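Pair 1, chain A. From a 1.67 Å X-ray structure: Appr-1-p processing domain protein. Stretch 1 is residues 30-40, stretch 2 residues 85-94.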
# COMPACT_ATOMS: atom_id res chain seq x y z
N THR A 30 -0.25 4.31 -1.25
CA THR A 30 -0.44 5.00 0.05
C THR A 30 -1.44 6.14 -0.17
O THR A 30 -1.25 7.01 -1.05
CB THR A 30 0.91 5.48 0.62
OG1 THR A 30 1.68 6.07 -0.40
CG2 THR A 30 1.67 4.32 1.26
N VAL A 31 -2.53 6.12 0.60
CA VAL A 31 -3.65 6.98 0.32
C VAL A 31 -4.08 7.73 1.59
O VAL A 31 -3.55 7.53 2.68
CB VAL A 31 -4.84 6.26 -0.33
CG1 VAL A 31 -4.39 5.63 -1.62
CG2 VAL A 31 -5.43 5.23 0.63
N ASN A 32 -5.01 8.61 1.39
CA ASN A 32 -5.75 9.25 2.51
C ASN A 32 -7.19 8.77 2.48
O ASN A 32 -7.55 7.89 1.66
CB ASN A 32 -5.69 10.76 2.39
CG ASN A 32 -6.27 11.25 1.06
OD1 ASN A 32 -7.47 11.25 0.85
ND2 ASN A 32 -5.38 11.60 0.13
N THR A 33 -8.00 9.25 3.41
CA THR A 33 -9.35 8.74 3.56
C THR A 33 -10.40 9.68 3.01
O THR A 33 -11.59 9.43 3.16
CB THR A 33 -9.68 8.44 5.03
OG1 THR A 33 -9.78 9.69 5.73
CG2 THR A 33 -8.63 7.52 5.64
N VAL A 34 -9.97 10.77 2.41
CA VAL A 34 -10.91 11.78 1.88
C VAL A 34 -11.12 11.79 0.35
O VAL A 34 -11.87 12.61 -0.15
CB VAL A 34 -10.61 13.20 2.45
CG1 VAL A 34 -10.58 13.11 3.96
CG2 VAL A 34 -9.30 13.77 1.93
N GLY A 35 -10.50 10.85 -0.36
CA GLY A 35 -10.88 10.59 -1.74
C GLY A 35 -10.09 11.38 -2.74
O GLY A 35 -10.55 11.60 -3.85
N VAL A 36 -8.86 11.75 -2.36
CA VAL A 36 -7.98 12.53 -3.23
C VAL A 36 -6.66 11.80 -3.50
O VAL A 36 -6.01 11.29 -2.57
CB VAL A 36 -7.72 13.89 -2.54
CG1 VAL A 36 -6.60 14.64 -3.22
CG2 VAL A 36 -9.01 14.68 -2.53
N MET A 37 -6.28 11.68 -4.77
CA MET A 37 -4.96 11.16 -5.11
C MET A 37 -4.26 12.25 -5.90
O MET A 37 -4.29 12.25 -7.11
CB MET A 37 -5.07 9.85 -5.94
CG MET A 37 -5.64 8.69 -5.15
SD MET A 37 -5.19 7.18 -6.07
CE MET A 37 -6.34 6.05 -5.30
N GLY A 38 -3.66 13.18 -5.18
CA GLY A 38 -3.16 14.42 -5.82
C GLY A 38 -1.65 14.54 -5.90
O GLY A 38 -1.12 15.46 -6.59
N LYS A 39 -0.94 13.82 -5.05
CA LYS A 39 0.52 13.99 -5.00
C LYS A 39 1.22 12.72 -4.63
O LYS A 39 0.58 11.76 -4.21
CB LYS A 39 0.90 15.08 -3.97
CG LYS A 39 1.04 14.55 -2.54
CD LYS A 39 1.60 15.59 -1.58
CE LYS A 39 0.51 16.49 -1.05
NZ LYS A 39 1.00 17.32 0.09
N GLY A 40 2.53 12.70 -4.83
CA GLY A 40 3.33 11.55 -4.42
C GLY A 40 2.94 10.25 -5.09
O GLY A 40 2.61 10.19 -6.30
N PHE A 85 -3.76 -2.35 -3.40
CA PHE A 85 -4.05 -2.29 -1.98
C PHE A 85 -3.87 -0.81 -1.57
O PHE A 85 -2.72 -0.36 -1.49
CB PHE A 85 -3.09 -3.09 -1.18
CG PHE A 85 -3.38 -4.60 -1.12
CD1 PHE A 85 -3.81 -5.33 -2.20
CD2 PHE A 85 -3.05 -5.29 0.01
CE1 PHE A 85 -4.01 -6.75 -2.09
CE2 PHE A 85 -3.22 -6.67 0.13
CZ PHE A 85 -3.73 -7.39 -0.93
N ASN A 86 -4.99 -0.13 -1.38
CA ASN A 86 -4.99 1.31 -1.11
C ASN A 86 -4.91 1.44 0.41
O ASN A 86 -5.87 1.17 1.10
CB ASN A 86 -6.19 2.01 -1.71
CG ASN A 86 -6.26 1.92 -3.23
OD1 ASN A 86 -5.56 2.65 -3.96
ND2 ASN A 86 -7.05 0.91 -3.74
N PHE A 87 -3.70 1.77 0.86
CA PHE A 87 -3.27 1.73 2.32
C PHE A 87 -3.33 3.15 2.86
O PHE A 87 -2.51 3.97 2.50
CB PHE A 87 -1.82 1.18 2.31
CG PHE A 87 -1.20 0.94 3.65
CD1 PHE A 87 -0.93 1.98 4.51
CD2 PHE A 87 -0.70 -0.28 3.97
CE1 PHE A 87 -0.26 1.77 5.71
CE2 PHE A 87 0.01 -0.50 5.14
CZ PHE A 87 0.21 0.53 6.02
N PRO A 88 -4.29 3.44 3.73
CA PRO A 88 -4.35 4.79 4.27
C PRO A 88 -3.19 5.08 5.24
O PRO A 88 -2.95 4.31 6.16
CB PRO A 88 -5.72 4.80 5.00
CG PRO A 88 -6.45 3.64 4.47
CD PRO A 88 -5.43 2.63 4.15
N THR A 89 -2.49 6.20 5.09
CA THR A 89 -1.44 6.54 6.02
C THR A 89 -1.78 7.81 6.74
O THR A 89 -1.04 8.25 7.57
CB THR A 89 -0.10 6.80 5.35
OG1 THR A 89 -0.21 7.91 4.46
CG2 THR A 89 0.37 5.60 4.52
N LYS A 90 -2.90 8.37 6.38
CA LYS A 90 -3.34 9.69 6.92
C LYS A 90 -4.82 9.92 6.58
O LYS A 90 -5.40 9.25 5.66
CB LYS A 90 -2.49 10.77 6.30
CG LYS A 90 -2.70 10.92 4.80
CD LYS A 90 -1.80 11.95 4.15
CE LYS A 90 -0.32 11.55 4.19
NZ LYS A 90 0.47 12.70 3.68
N LYS A 91 -5.46 10.81 7.32
CA LYS A 91 -6.86 11.10 7.05
C LYS A 91 -6.99 12.03 5.86
O LYS A 91 -7.58 11.70 4.86
CB LYS A 91 -7.55 11.67 8.30
CG LYS A 91 -7.60 10.67 9.41
CD LYS A 91 -8.37 11.22 10.58
CE LYS A 91 -8.27 10.30 11.78
NZ LYS A 91 -8.71 11.16 12.90
N HIS A 92 -6.47 13.25 5.98
CA HIS A 92 -6.58 14.21 4.93
C HIS A 92 -5.27 14.29 4.20
O HIS A 92 -4.21 14.11 4.77
CB HIS A 92 -6.98 15.57 5.50
CG HIS A 92 -7.35 16.59 4.47
ND1 HIS A 92 -6.41 17.34 3.80
CD2 HIS A 92 -8.56 17.06 4.07
CE1 HIS A 92 -7.01 18.22 3.02
NE2 HIS A 92 -8.32 18.04 3.13
N TRP A 93 -5.34 14.66 2.95
CA TRP A 93 -4.16 14.69 2.13
C TRP A 93 -3.13 15.73 2.55
O TRP A 93 -1.96 15.58 2.28
CB TRP A 93 -4.54 14.82 0.66
CG TRP A 93 -5.31 16.01 0.29
CD1 TRP A 93 -6.66 16.11 0.20
CD2 TRP A 93 -4.79 17.25 -0.10
NE1 TRP A 93 -7.01 17.28 -0.28
CE2 TRP A 93 -5.88 18.05 -0.43
CE3 TRP A 93 -3.50 17.79 -0.18
CZ2 TRP A 93 -5.74 19.33 -0.85
CZ3 TRP A 93 -3.36 19.04 -0.58
CH2 TRP A 93 -4.45 19.82 -0.91
N ARG A 94 -3.55 16.79 3.26
CA ARG A 94 -2.61 17.76 3.81
C ARG A 94 -1.87 17.35 5.06
O ARG A 94 -0.91 18.04 5.46
CB ARG A 94 -3.29 19.10 4.06
CG ARG A 94 -3.56 19.80 2.76
CD ARG A 94 -3.68 21.27 2.90
NE ARG A 94 -5.02 21.64 3.35
CZ ARG A 94 -6.07 21.80 2.55
NH1 ARG A 94 -5.91 21.62 1.23
NH2 ARG A 94 -7.26 22.13 3.03
O HOH W 1 -0.67 8.62 1.96
O HOH W 2 0.82 16.52 2.88

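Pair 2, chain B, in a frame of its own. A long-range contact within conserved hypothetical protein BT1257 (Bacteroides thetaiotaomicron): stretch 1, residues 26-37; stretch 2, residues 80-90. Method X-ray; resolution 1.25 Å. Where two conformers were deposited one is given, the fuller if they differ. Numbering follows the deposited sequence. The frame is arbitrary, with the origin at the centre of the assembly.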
# COMPACT_ATOMS: atom_id res chain seq x y z
N HIS B 26 1.45 -0.62 -0.31
CA HIS B 26 1.78 0.55 -1.11
C HIS B 26 0.76 0.73 -2.22
O HIS B 26 0.02 -0.20 -2.55
CB HIS B 26 3.22 0.44 -1.63
CG HIS B 26 3.37 -0.59 -2.69
ND1 HIS B 26 3.73 -0.27 -3.98
CD2 HIS B 26 3.13 -1.92 -2.68
CE1 HIS B 26 3.74 -1.37 -4.72
NE2 HIS B 26 3.37 -2.38 -3.96
N ILE B 27 0.70 1.93 -2.78
CA ILE B 27 -0.31 2.29 -3.77
C ILE B 27 0.24 2.16 -5.18
O ILE B 27 1.25 2.80 -5.55
CB ILE B 27 -0.84 3.73 -3.55
CG1 ILE B 27 -1.56 3.83 -2.20
CG2 ILE B 27 -1.79 4.11 -4.69
CD1 ILE B 27 -1.93 5.27 -1.80
N CYS B 28 -0.44 1.32 -5.96
CA CYS B 28 -0.16 1.10 -7.36
C CYS B 28 -1.17 1.83 -8.22
O CYS B 28 -2.29 2.16 -7.79
CB CYS B 28 -0.23 -0.40 -7.66
SG CYS B 28 0.99 -1.38 -6.83
N ASN B 29 -0.79 2.08 -9.46
CA ASN B 29 -1.72 2.66 -10.42
C ASN B 29 -2.50 1.59 -11.19
O ASN B 29 -2.19 0.39 -11.14
CB ASN B 29 -0.99 3.59 -11.38
CG ASN B 29 0.04 2.87 -12.20
OD1 ASN B 29 -0.30 2.15 -13.14
ND2 ASN B 29 1.31 2.99 -11.81
N ASP B 30 -3.51 2.06 -11.91
CA ASP B 30 -4.41 1.18 -12.66
C ASP B 30 -4.06 1.03 -14.14
O ASP B 30 -4.90 0.58 -14.93
CB ASP B 30 -5.87 1.63 -12.49
CG ASP B 30 -6.14 3.02 -13.02
OD1 ASP B 30 -5.20 3.66 -13.56
OD2 ASP B 30 -7.30 3.48 -12.91
N ILE B 31 -2.83 1.38 -14.52
CA ILE B 31 -2.41 1.21 -15.92
C ILE B 31 -1.21 0.27 -16.08
O ILE B 31 -0.67 0.14 -17.18
CB ILE B 31 -2.16 2.56 -16.66
CG1 ILE B 31 -0.91 3.29 -16.17
CG2 ILE B 31 -3.39 3.46 -16.59
CD1 ILE B 31 -0.34 4.28 -17.20
N GLY B 32 -0.79 -0.38 -15.00
CA GLY B 32 0.31 -1.33 -15.08
C GLY B 32 1.69 -0.70 -15.01
O GLY B 32 2.69 -1.38 -15.26
N GLY B 33 1.78 0.58 -14.64
CA GLY B 33 3.09 1.24 -14.53
C GLY B 33 3.81 0.87 -13.26
O GLY B 33 3.21 0.88 -12.18
N TRP B 34 5.10 0.56 -13.36
CA TRP B 34 5.90 0.25 -12.17
C TRP B 34 7.31 0.74 -12.44
O TRP B 34 8.14 0.03 -13.00
CB TRP B 34 5.84 -1.26 -11.91
CG TRP B 34 6.53 -1.77 -10.67
CD1 TRP B 34 7.87 -1.85 -10.43
CD2 TRP B 34 5.88 -2.38 -9.53
NE1 TRP B 34 8.11 -2.45 -9.20
CE2 TRP B 34 6.90 -2.78 -8.64
CE3 TRP B 34 4.55 -2.60 -9.18
CZ2 TRP B 34 6.62 -3.39 -7.42
CZ3 TRP B 34 4.27 -3.23 -7.98
CH2 TRP B 34 5.30 -3.61 -7.11
N GLY B 35 7.57 1.99 -12.08
CA GLY B 35 8.86 2.58 -12.43
C GLY B 35 9.31 3.81 -11.66
O GLY B 35 10.38 4.34 -11.94
N LYS B 36 8.50 4.27 -10.71
CA LYS B 36 8.81 5.50 -9.98
C LYS B 36 8.51 5.34 -8.50
O LYS B 36 7.47 4.80 -8.13
CB LYS B 36 7.96 6.67 -10.52
CG LYS B 36 8.09 6.91 -12.01
CD LYS B 36 6.75 7.31 -12.64
CE LYS B 36 6.58 8.81 -12.75
NZ LYS B 36 7.48 9.39 -13.79
N GLY B 37 9.42 5.82 -7.65
CA GLY B 37 9.16 5.91 -6.22
C GLY B 37 9.32 4.60 -5.46
O GLY B 37 10.29 3.87 -5.69
N ALA B 80 1.40 -5.96 -0.21
CA ALA B 80 0.07 -5.72 -0.75
C ALA B 80 0.16 -4.66 -1.83
O ALA B 80 0.43 -3.48 -1.54
CB ALA B 80 -0.87 -5.28 0.37
N ASN B 81 -0.04 -5.08 -3.08
CA ASN B 81 -0.09 -4.17 -4.22
C ASN B 81 -1.53 -3.65 -4.30
O ASN B 81 -2.43 -4.38 -4.69
CB ASN B 81 0.24 -4.92 -5.53
CG ASN B 81 1.67 -5.45 -5.59
OD1 ASN B 81 2.61 -4.87 -5.05
ND2 ASN B 81 1.86 -6.54 -6.34
N MSE B 82 -1.74 -2.39 -3.89
CA MSE B 82 -3.08 -1.84 -3.74
C MSE B 82 -3.37 -0.88 -4.88
O MSE B 82 -2.70 0.13 -5.01
CB MSE B 82 -3.18 -1.04 -2.43
CG MSE B 82 -2.86 -1.84 -1.16
SE MSE B 82 -3.26 -0.87 0.49
CE MSE B 82 -2.16 0.72 0.20
N ILE B 83 -4.37 -1.18 -5.71
CA ILE B 83 -4.65 -0.28 -6.83
C ILE B 83 -5.46 0.91 -6.33
O ILE B 83 -6.68 0.82 -6.13
CB ILE B 83 -5.35 -0.99 -8.01
CG1 ILE B 83 -4.51 -2.18 -8.49
CG2 ILE B 83 -5.57 0.00 -9.16
CD1 ILE B 83 -5.15 -2.95 -9.64
N GLY B 84 -4.77 2.04 -6.13
CA GLY B 84 -5.38 3.20 -5.48
C GLY B 84 -5.18 4.53 -6.16
O GLY B 84 -5.51 5.57 -5.59
N GLN B 85 -4.63 4.51 -7.36
CA GLN B 85 -4.51 5.74 -8.12
C GLN B 85 -4.84 5.50 -9.59
O GLN B 85 -4.57 4.43 -10.14
CB GLN B 85 -3.14 6.40 -7.92
CG GLN B 85 -2.03 5.76 -8.68
CD GLN B 85 -0.71 6.52 -8.55
OE1 GLN B 85 -0.06 6.44 -7.50
NE2 GLN B 85 -0.31 7.23 -9.61
N HIS B 86 -5.45 6.51 -10.19
CA HIS B 86 -5.91 6.44 -11.56
C HIS B 86 -4.88 7.10 -12.47
O HIS B 86 -4.63 8.30 -12.37
CB HIS B 86 -7.26 7.15 -11.68
CG HIS B 86 -7.82 7.12 -13.07
ND1 HIS B 86 -8.03 5.96 -13.77
CD2 HIS B 86 -8.23 8.13 -13.88
CE1 HIS B 86 -8.54 6.24 -14.95
NE2 HIS B 86 -8.67 7.55 -15.05
N GLY B 87 -4.27 6.29 -13.33
CA GLY B 87 -3.20 6.77 -14.20
C GLY B 87 -1.96 7.12 -13.41
O GLY B 87 -1.85 6.83 -12.21
N ILE B 88 -1.01 7.75 -14.10
CA ILE B 88 0.27 8.16 -13.51
C ILE B 88 0.31 9.68 -13.32
O ILE B 88 0.89 10.18 -12.35
CB ILE B 88 1.46 7.66 -14.38
CG1 ILE B 88 1.46 6.13 -14.48
CG2 ILE B 88 2.80 8.17 -13.83
CD1 ILE B 88 2.48 5.55 -15.45
N TYR B 89 -0.34 10.40 -14.24
CA TYR B 89 -0.35 11.86 -14.24
C TYR B 89 -1.74 12.40 -13.98
O TYR B 89 -2.73 11.68 -14.12
CB TYR B 89 0.16 12.39 -15.59
CG TYR B 89 1.53 11.87 -15.98
CD1 TYR B 89 2.68 12.33 -15.34
CD2 TYR B 89 1.66 10.93 -17.00
CE1 TYR B 89 3.94 11.85 -15.70
CE2 TYR B 89 2.91 10.45 -17.37
CZ TYR B 89 4.05 10.92 -16.72
OH TYR B 89 5.28 10.45 -17.09
N LYS B 90 -1.82 13.68 -13.62
CA LYS B 90 -3.10 14.35 -13.42
C LYS B 90 -3.96 14.27 -14.68
O LYS B 90 -3.44 14.16 -15.79
CB LYS B 90 -2.91 15.80 -12.98
CG LYS B 90 -2.05 16.64 -13.91
CD LYS B 90 -1.81 18.02 -13.33
CE LYS B 90 -0.98 18.88 -14.27
NZ LYS B 90 -1.70 19.21 -15.53
O HOH W 3 1.73 5.60 -5.43

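The sharpest difference lies where the first stretch leaves its strand. In pair 2, B:Asp30 grips the second stretch with both carboxylate oxygens: OD1 accepts from B:Gly87 N at 2.8 Å and OD2 from B:His86 ND1 at 2.7 Å. The matching A:Thr33 is shorter and has no carboxylate to take two donors; its OG1 lies 3.1 Å from A:Lys91 O, while its methyl CG2 lies 4.0 Å from A:Pro88 CB. The main chain bonds across at both positions, A:Thr33 N donating to A:Lys91 O at 2.9 Å and B:Asp30 N, weakly, to B:Gln85 O at 3.1 Å; B:Asp30 adds its two side-chain bonds to this.

Around this point the backbones agree closely, with an RMSD of 0.8 Å over 14 central residues. In each pair two parallel strands lie side by side and then run into loops. A:Val31 matches B:Cys28, and both are held in the same way: A:Val31 N donates to A:Phe87 O at 2.9 Å, B:Cys28 N to B:Met82 O at 2.7 Å. The carbonyls answer, A:Val31 O accepting from A:Thr89 N at 2.9 Å and B:Cys28 O from B:Gly84 N at 3.0 Å. In pair 2 a bulge follows, and B:Cys28 O also takes a weak bond from B:Gln85 N at 3.3 Å.

The asparagines A:Asn32 and B:Asn29 coincide, both in rotamer p. An amide suits this place because it can accept and donate at once, pinning the loop that follows. A:Asn32 OD1 accepts from A:Val34 N at 3.0 Å, and its ND2 donates to A:Val36 O at 2.8 Å; B:Asn29 OD1 accepts from B:Ile31 N at 3.0 Å, and its ND2 donates to B:Gly33 O at 2.9 Å. Inside each loop, A:Gly35 and B:Gly32 match at positive phi, where a CB would jam against the preceding carbonyl oxygen.

Beyond the turn, the same space is filled differently. A:Trp93 offers a broad ring: A:Val36 CG1 sits over one face, 4.0 Å from the centroid of the five-membered ring, and A:Val34 CG2 lies at the edge, 3.9 Å from A:Trp93 CD1. Its counterpart B:Ile88 is slimmer but reaches inward, its CD1 3.6 Å from B:Ile31 CD1. Here glycine replaces A:Val36, for a CB on B:Gly33 would clash with B:Ile88 CD1. Both members of the couple are smaller in pair 2; B:Ile88 CD1 lies 4.4 Å from B:Gly33 CA, and B:Lys36 CE comes within 4.0 Å of B:Ile88 CG2.

On the strands, A:Asn86 matches B:Asn81, whose OD1 accepts from B:His26 NE2 at 2.8 Å. Water bridges differ: one links A:Lys39 NZ to A:Trp93 O, another B:Ile27 O to B:Gln85 OE1.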